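Local coordinates for lipoprotein (PDB 3UP9) that probably binds L-methionine as a substrate-binding lipoprotein of the NlpA family, and holds selenomethionine in its ligand pocket here, at residues V7-G12 with V213-K218. Numbering follows the deposited sequence.
Sequences VTLTVG and VDAIAK
V7 and A215 bring strand 7-12 and helix 213-218 together where the first turn of the helix crosses the start of the strand, the two axes 8.8 Å apart at closest approach and inclined by 71°. No hydrogen bond spans the contact; the side chains that meet are all apolar. The methyl of A215 points at the strand, and V7 CG1 presses on it, with A215 CB 3.4 Å from V7 CG1. That branch lies opposite the backbone N of V7 (chi1 170°), which lays it over the alanine. L9, two residues on and on the same face of the strand, turns both methyls to A215, and CD2 reaches I216 as well. CD1 of L9 rests against the backbone carbonyl of A215, 3.9 Å from A215 O, while L9 CD2 touches both A215 CB and I216 CG1, each 3.9 Å away. Replacing L9 by alanine would probably open a gap beside A215 and take from I216 CG1 its neighbour on the strand, leaving V7 as the main contact of A215 between the two segments. L9 also touches L219, one turn beyond A215, and V11 meets L219 as well. I216 reaches on to L204 and W206 of strand 201-207. Helix 213-223 thus packs on the mixed sheet in which strand 7-13 runs parallel to strands 35-41 and 59-64, in a periplasmic-binding-protein type of fold.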
loop_
_atom_site.group_PDB
_atom_site.type_symbol
_atom_site.label_atom_id
_atom_site.label_comp_id
_atom_site.label_asym_id
_atom_site.label_seq_id
_atom_site.Cartn_x
_atom_site.Cartn_y
_atom_site.Cartn_z
ATOM N N VAL A 7 27.884 -4.324 -2.603
ATOM C CA VAL A 7 27.070 -3.536 -3.554
ATOM C C VAL A 7 26.075 -2.642 -2.770
ATOM O O VAL A 7 25.431 -3.094 -1.825
ATOM C CB VAL A 7 26.298 -4.444 -4.576
ATOM C CG1 VAL A 7 25.254 -3.644 -5.406
ATOM C CG2 VAL A 7 27.292 -5.161 -5.483
ATOM N N THR A 8 25.931 -1.375 -3.169
ATOM C CA THR A 8 25.014 -0.485 -2.487
ATOM C C THR A 8 23.788 -0.409 -3.297
ATOM O O THR A 8 23.908 -0.283 -4.506
ATOM C CB THR A 8 25.571 0.935 -2.340
ATOM O OG1 THR A 8 26.556 0.911 -1.326
ATOM C CG2 THR A 8 24.487 1.892 -1.916
ATOM N N LEU A 9 22.619 -0.423 -2.648
ATOM C CA LEU A 9 21.334 -0.402 -3.351
ATOM C C LEU A 9 20.478 0.778 -2.932
ATOM O O LEU A 9 20.134 0.859 -1.783
ATOM C CB LEU A 9 20.527 -1.658 -3.046
ATOM C CG LEU A 9 20.897 -3.017 -3.564
ATOM C CD1 LEU A 9 19.887 -4.028 -3.013
ATOM C CD2 LEU A 9 20.823 -3.027 -5.068
ATOM N N THR A 10 20.096 1.665 -3.862
ATOM C CA THR A 10 19.175 2.746 -3.543
ATOM C C THR A 10 17.736 2.167 -3.674
ATOM O O THR A 10 17.315 1.694 -4.758
ATOM C CB THR A 10 19.491 4.039 -4.394
ATOM O OG1 THR A 10 20.905 4.308 -4.368
ATOM C CG2 THR A 10 18.775 5.276 -3.843
ATOM N N VAL A 11 17.005 2.132 -2.555
ATOM C CA VAL A 11 15.678 1.593 -2.528
ATOM C C VAL A 11 14.693 2.657 -2.026
ATOM O O VAL A 11 14.871 3.193 -0.917
ATOM C CB VAL A 11 15.556 0.370 -1.588
ATOM C CG1 VAL A 11 14.181 -0.247 -1.757
ATOM C CG2 VAL A 11 16.642 -0.661 -1.857
ATOM N N GLY A 12 13.660 2.945 -2.845
ATOM C CA GLY A 12 12.594 3.854 -2.494
ATOM C C GLY A 12 11.453 3.171 -1.765
ATOM O O GLY A 12 11.081 2.064 -2.099
ATOM N N VAL A 213 21.389 -7.308 -10.134
ATOM C CA VAL A 213 20.420 -8.361 -9.791
ATOM C C VAL A 213 20.936 -9.339 -8.737
ATOM O O VAL A 213 20.124 -9.886 -8.008
ATOM C CB VAL A 213 19.876 -9.211 -11.016
ATOM C CG1 VAL A 213 18.696 -8.528 -11.696
ATOM C CG2 VAL A 213 20.998 -9.559 -11.970
ATOM N N ASP A 214 22.236 -9.589 -8.650
ATOM C CA ASP A 214 22.737 -10.366 -7.511
ATOM C C ASP A 214 22.418 -9.729 -6.186
ATOM O O ASP A 214 21.913 -10.412 -5.293
ATOM C CB ASP A 214 24.224 -10.589 -7.572
ATOM C CG ASP A 214 24.616 -11.532 -8.663
ATOM O OD1 ASP A 214 23.736 -12.055 -9.357
ATOM O OD2 ASP A 214 25.829 -11.746 -8.841
ATOM N N ALA A 215 22.705 -8.433 -6.065
ATOM C CA ALA A 215 22.451 -7.681 -4.836
ATOM C C ALA A 215 20.930 -7.635 -4.485
ATOM O O ALA A 215 20.539 -7.858 -3.328
ATOM C CB ALA A 215 23.072 -6.269 -4.938
ATOM N N ILE A 216 20.082 -7.355 -5.481
ATOM C CA ILE A 216 18.593 -7.285 -5.302
ATOM C C ILE A 216 18.009 -8.643 -4.863
ATOM O O ILE A 216 17.153 -8.693 -4.023
ATOM C CB ILE A 216 17.916 -6.791 -6.594
ATOM C CG1 ILE A 216 18.208 -5.309 -6.801
ATOM C CG2 ILE A 216 16.441 -7.006 -6.544
ATOM C CD1 ILE A 216 18.230 -4.860 -8.235
ATOM N N ALA A 217 18.513 -9.743 -5.417
ATOM C CA ALA A 217 18.113 -11.113 -4.971
ATOM C C ALA A 217 18.524 -11.341 -3.511
ATOM O O ALA A 217 17.809 -12.029 -2.777
ATOM C CB ALA A 217 18.689 -12.203 -5.871
ATOM N N LYS A 218 19.642 -10.749 -3.063
ATOM C CA LYS A 218 19.979 -10.821 -1.614
ATOM C C LYS A 218 18.958 -10.039 -0.728
ATOM O O LYS A 218 18.507 -10.569 0.262
ATOM C CB LYS A 218 21.442 -10.427 -1.324
ATOM C CG LYS A 218 22.497 -11.453 -1.779
ATOM C CD LYS A 218 23.939 -10.895 -1.786
ATOM C CE LYS A 218 24.934 -11.955 -2.251
ATOM N NZ LYS A 218 26.299 -11.774 -1.685
#